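Local coordinates for conserved hypothetical exported protein (Bacteroides fragilis, PDB 4JJA) that is of unproven function but probably cleaves peptidoglycan as a beta-N-acetylmuramidase, at residues H148-D156 and K348-K359. Residues are numbered along the deposited sequence; the frame is centred on the assembly and turned at random. Where two conformers were deposited one is given.
Sequences HYVDGPILD and KARWKRDVERFK
The indole of W351 is covered on one face by the backbone of G152 and the ring of P153, and on the other by the carbonyl O of K348. G152 CA stands 3.5 Å from the five-membered ring centroid, 10° off the normal, and P153 CD lies over the six-membered ring; both are CH-pi contacts. A chi1 of 67° sets W351 CG between its backbone N and carbonyl carbon, directing one face of the indole at G152 and P153. At the edge, W351 NE1 donates to D151 OD1 (2.8 Å, N-H...O angle 150°), meeting that oxygen from above the carboxylate plane. The extended chain of K348 brings NZ to the syn lone pair of D151 OD2 in a 2.9 Å salt bridge. OD1 also takes a weak bond from G152 N and OD2 one from I302 N, so two donors grip each oxygen of this buried carboxylate. Further along, I154 N donates to D354 OD2 (3.0 Å), also from above the carboxylate plane; a water joins this oxygen to I154 O, while R357 NH2 holds D354 OD1 in a salt bridge. Before D151 in the chain, V150 CG1 packs on V355 CG1 (3.9 Å) and F358 CD2. R115 NH1 donates to P153 O. The loop following strand 136-140 thus lies across helices 344-350 and 352-362, joining the N- and C-terminal family regions, with Y333 of helix 333-339 touching P153 and W351.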
loop_
_atom_site.group_PDB
_atom_site.type_symbol
_atom_site.label_atom_id
_atom_site.label_comp_id
_atom_site.label_asym_id
_atom_site.label_seq_id
_atom_site.Cartn_x
_atom_site.Cartn_y
_atom_site.Cartn_z
ATOM N N HIS A 148 -11.864 -1.687 4.946
ATOM C CA HIS A 148 -13.279 -1.573 5.214
ATOM C C HIS A 148 -14.097 -1.314 3.966
ATOM O O HIS A 148 -15.337 -1.258 4.058
ATOM C CB HIS A 148 -13.550 -0.470 6.249
ATOM C CG HIS A 148 -12.955 0.860 5.886
ATOM N ND1 HIS A 148 -11.591 1.062 5.877
ATOM C CD2 HIS A 148 -13.522 2.029 5.498
ATOM C CE1 HIS A 148 -11.349 2.311 5.494
ATOM N NE2 HIS A 148 -12.506 2.930 5.271
ATOM N N TYR A 149 -13.460 -1.138 2.814
ATOM C CA TYR A 149 -14.183 -0.917 1.574
ATOM C C TYR A 149 -13.369 -1.364 0.407
ATOM O O TYR A 149 -12.191 -1.662 0.520
ATOM C CB TYR A 149 -14.645 0.527 1.417
ATOM C CG TYR A 149 -13.606 1.591 1.167
ATOM C CD1 TYR A 149 -12.590 1.872 2.063
ATOM C CD2 TYR A 149 -13.680 2.373 -0.004
ATOM C CE1 TYR A 149 -11.679 2.938 1.799
ATOM C CE2 TYR A 149 -12.807 3.396 -0.241
ATOM C CZ TYR A 149 -11.824 3.695 0.666
ATOM O OH TYR A 149 -11.003 4.762 0.416
ATOM N N VAL A 150 -14.028 -1.391 -0.754
ATOM C CA VAL A 150 -13.454 -1.686 -2.065
ATOM C C VAL A 150 -13.895 -0.527 -2.968
ATOM O O VAL A 150 -15.071 -0.130 -2.935
ATOM C CB VAL A 150 -13.932 -3.035 -2.605
ATOM C CG1 VAL A 150 -13.338 -3.329 -3.994
ATOM C CG2 VAL A 150 -13.606 -4.151 -1.592
ATOM N N ASP A 151 -12.975 0.035 -3.761
ATOM C CA ASP A 151 -13.364 1.182 -4.581
ATOM C C ASP A 151 -12.408 1.370 -5.736
ATOM O O ASP A 151 -11.237 1.011 -5.700
ATOM C CB ASP A 151 -13.392 2.456 -3.703
ATOM C CG ASP A 151 -14.438 3.463 -4.102
ATOM O OD1 ASP A 151 -15.175 3.234 -5.059
ATOM O OD2 ASP A 151 -14.476 4.509 -3.384
ATOM N N GLY A 152 -12.945 2.028 -6.754
ATOM C CA GLY A 152 -12.188 2.409 -7.925
ATOM C C GLY A 152 -12.267 1.369 -9.046
ATOM O O GLY A 152 -12.685 0.241 -8.836
ATOM N N PRO A 153 -11.891 1.782 -10.267
ATOM C CA PRO A 153 -11.861 0.859 -11.372
ATOM C C PRO A 153 -10.899 -0.297 -11.137
ATOM O O PRO A 153 -9.838 -0.095 -10.532
ATOM C CB PRO A 153 -11.357 1.719 -12.548
ATOM C CG PRO A 153 -11.333 3.069 -12.118
ATOM C CD PRO A 153 -11.341 3.089 -10.621
ATOM N N ILE A 154 -11.218 -1.465 -11.670
ATOM C CA ILE A 154 -10.235 -2.537 -11.774
ATOM C C ILE A 154 -9.183 -2.104 -12.787
ATOM O O ILE A 154 -9.511 -1.593 -13.849
ATOM C CB ILE A 154 -10.904 -3.882 -12.154
ATOM C CG1 ILE A 154 -11.871 -4.375 -11.018
ATOM C CG2 ILE A 154 -9.868 -4.950 -12.474
ATOM C CD1 ILE A 154 -12.797 -5.544 -11.383
ATOM N N LEU A 155 -7.922 -2.367 -12.479
ATOM C CA LEU A 155 -6.840 -1.994 -13.359
ATOM C C LEU A 155 -6.938 -2.739 -14.683
ATOM O O LEU A 155 -6.933 -3.957 -14.697
ATOM C CB LEU A 155 -5.512 -2.306 -12.708
ATOM C CG LEU A 155 -4.256 -1.983 -13.479
ATOM C CD1 LEU A 155 -4.155 -0.531 -13.878
ATOM C CD2 LEU A 155 -3.057 -2.406 -12.662
ATOM N N ASP A 156 -7.011 -1.981 -15.778
ATOM C CA ASP A 156 -6.892 -2.517 -17.129
ATOM C C ASP A 156 -5.449 -2.920 -17.319
ATOM O O ASP A 156 -4.537 -2.148 -17.079
ATOM C CB ASP A 156 -7.343 -1.483 -18.164
ATOM C CG ASP A 156 -7.456 -2.037 -19.578
ATOM O OD1 ASP A 156 -6.599 -2.816 -19.984
ATOM O OD2 ASP A 156 -8.416 -1.594 -20.258
ATOM N N LYS A 348 -17.642 8.211 -10.572
ATOM C CA LYS A 348 -17.518 7.156 -9.577
ATOM C C LYS A 348 -18.562 6.044 -9.816
ATOM O O LYS A 348 -18.274 4.871 -9.709
ATOM C CB LYS A 348 -17.594 7.741 -8.187
ATOM C CG LYS A 348 -17.673 6.682 -7.118
ATOM C CD LYS A 348 -17.265 7.241 -5.783
ATOM C CE LYS A 348 -17.253 6.145 -4.733
ATOM N NZ LYS A 348 -16.556 6.555 -3.525
ATOM N N ALA A 349 -19.790 6.408 -10.195
ATOM C CA ALA A 349 -20.804 5.433 -10.460
ATOM C C ALA A 349 -20.400 4.478 -11.582
ATOM O O ALA A 349 -20.846 3.351 -11.611
ATOM C CB ALA A 349 -22.163 6.152 -10.797
ATOM N N ARG A 350 -19.562 4.929 -12.521
ATOM C CA ARG A 350 -19.176 4.113 -13.654
ATOM C C ARG A 350 -18.385 2.854 -13.225
ATOM O O ARG A 350 -18.419 1.859 -13.926
ATOM C CB ARG A 350 -18.426 4.937 -14.695
ATOM C CG ARG A 350 -18.253 4.182 -15.993
ATOM C CD ARG A 350 -17.796 5.053 -17.102
ATOM N NE ARG A 350 -17.460 4.290 -18.299
ATOM C CZ ARG A 350 -17.073 4.877 -19.437
ATOM N NH1 ARG A 350 -17.084 6.193 -19.543
ATOM N NH2 ARG A 350 -16.672 4.147 -20.466
ATOM N N TRP A 351 -17.684 2.928 -12.097
ATOM C CA TRP A 351 -16.918 1.800 -11.608
ATOM C C TRP A 351 -17.655 0.945 -10.588
ATOM O O TRP A 351 -17.090 -0.002 -10.061
ATOM C CB TRP A 351 -15.527 2.185 -11.154
ATOM C CG TRP A 351 -15.412 3.043 -9.946
ATOM C CD1 TRP A 351 -15.768 2.753 -8.641
ATOM C CD2 TRP A 351 -14.808 4.356 -9.889
ATOM N NE1 TRP A 351 -15.413 3.787 -7.814
ATOM C CE2 TRP A 351 -14.788 4.759 -8.542
ATOM C CE3 TRP A 351 -14.232 5.184 -10.852
ATOM C CZ2 TRP A 351 -14.233 5.969 -8.130
ATOM C CZ3 TRP A 351 -13.663 6.394 -10.433
ATOM C CH2 TRP A 351 -13.678 6.764 -9.097
ATOM N N LYS A 352 -18.912 1.279 -10.260
ATOM C CA LYS A 352 -19.632 0.518 -9.234
ATOM C C LYS A 352 -19.718 -0.956 -9.539
ATOM O O LYS A 352 -19.496 -1.797 -8.673
ATOM C CB LYS A 352 -21.030 1.118 -9.048
ATOM C CG LYS A 352 -21.901 0.421 -8.023
ATOM C CD LYS A 352 -21.314 0.451 -6.686
ATOM C CE LYS A 352 -22.400 0.191 -5.598
ATOM N NZ LYS A 352 -22.172 1.043 -4.392
ATOM N N ARG A 353 -20.022 -1.266 -10.794
ATOM C CA ARG A 353 -20.119 -2.649 -11.217
ATOM C C ARG A 353 -18.803 -3.391 -11.065
ATOM O O ARG A 353 -18.796 -4.521 -10.570
ATOM C CB ARG A 353 -20.597 -2.739 -12.661
ATOM C CG ARG A 353 -22.063 -2.319 -12.779
ATOM C CD ARG A 353 -22.997 -3.391 -12.312
ATOM N NE ARG A 353 -22.903 -4.495 -13.228
ATOM C CZ ARG A 353 -23.909 -5.060 -13.846
ATOM N NH1 ARG A 353 -25.153 -4.707 -13.551
ATOM N NH2 ARG A 353 -23.632 -6.039 -14.683
ATOM N N ASP A 354 -17.712 -2.752 -11.466
ATOM C CA ASP A 354 -16.345 -3.352 -11.312
ATOM C C ASP A 354 -16.169 -3.733 -9.822
ATOM O O ASP A 354 -15.661 -4.804 -9.489
ATOM C CB ASP A 354 -15.184 -2.368 -11.659
ATOM C CG ASP A 354 -14.684 -2.399 -13.102
ATOM O OD1 ASP A 354 -15.210 -3.199 -13.937
ATOM O OD2 ASP A 354 -13.705 -1.559 -13.363
ATOM N N VAL A 355 -16.520 -2.807 -8.938
ATOM C CA VAL A 355 -16.342 -3.059 -7.517
ATOM C C VAL A 355 -17.225 -4.238 -7.055
ATOM O O VAL A 355 -16.759 -5.104 -6.304
ATOM C CB VAL A 355 -16.668 -1.798 -6.696
ATOM C CG1 VAL A 355 -16.836 -2.083 -5.211
ATOM C CG2 VAL A 355 -15.564 -0.713 -6.898
ATOM N N GLU A 356 -18.493 -4.254 -7.505
ATOM C CA GLU A 356 -19.422 -5.367 -7.185
ATOM C C GLU A 356 -18.796 -6.685 -7.571
ATOM O O GLU A 356 -18.710 -7.616 -6.763
ATOM C CB GLU A 356 -20.749 -5.201 -7.944
ATOM C CG GLU A 356 -21.569 -4.044 -7.362
ATOM C CD GLU A 356 -22.865 -3.711 -8.117
ATOM O OE1 GLU A 356 -23.205 -4.314 -9.159
ATOM O OE2 GLU A 356 -23.523 -2.769 -7.655
ATOM N N ARG A 357 -18.343 -6.749 -8.805
ATOM C CA ARG A 357 -17.754 -7.967 -9.329
ATOM C C ARG A 357 -16.490 -8.361 -8.602
ATOM O O ARG A 357 -16.301 -9.549 -8.331
ATOM C CB ARG A 357 -17.414 -7.841 -10.814
ATOM C CG ARG A 357 -18.669 -7.832 -11.761
ATOM C CD ARG A 357 -18.315 -7.778 -13.269
ATOM N NE ARG A 357 -17.730 -6.534 -13.758
ATOM C CZ ARG A 357 -18.405 -5.514 -14.300
ATOM N NH1 ARG A 357 -19.722 -5.592 -14.446
ATOM N NH2 ARG A 357 -17.747 -4.422 -14.694
ATOM N N PHE A 358 -15.670 -7.390 -8.246
ATOM C CA PHE A 358 -14.460 -7.749 -7.492
ATOM C C PHE A 358 -14.779 -8.294 -6.106
ATOM O O PHE A 358 -14.099 -9.189 -5.623
ATOM C CB PHE A 358 -13.511 -6.554 -7.403
ATOM C CG PHE A 358 -12.175 -6.952 -6.843
ATOM C CD1 PHE A 358 -11.276 -7.632 -7.627
ATOM C CD2 PHE A 358 -11.802 -6.668 -5.545
ATOM C CE1 PHE A 358 -10.021 -8.036 -7.094
ATOM C CE2 PHE A 358 -10.587 -7.075 -5.016
ATOM C CZ PHE A 358 -9.702 -7.734 -5.824
ATOM N N LYS A 359 -15.818 -7.746 -5.464
ATOM C CA LYS A 359 -16.210 -8.239 -4.147
ATOM C C LYS A 359 -16.624 -9.694 -4.211
ATOM O O LYS A 359 -16.382 -10.468 -3.297
ATOM C CB LYS A 359 -17.321 -7.381 -3.561
ATOM C CG LYS A 359 -16.825 -6.032 -3.092
ATOM C CD LYS A 359 -18.021 -5.248 -2.521
ATOM C CE LYS A 359 -17.729 -3.875 -1.999
ATOM N NZ LYS A 359 -18.971 -3.151 -1.485
HETATM O O HOH W 1 -17.276 -1.448 -0.143
HETATM O O HOH W 2 -11.785 -1.681 -15.461
#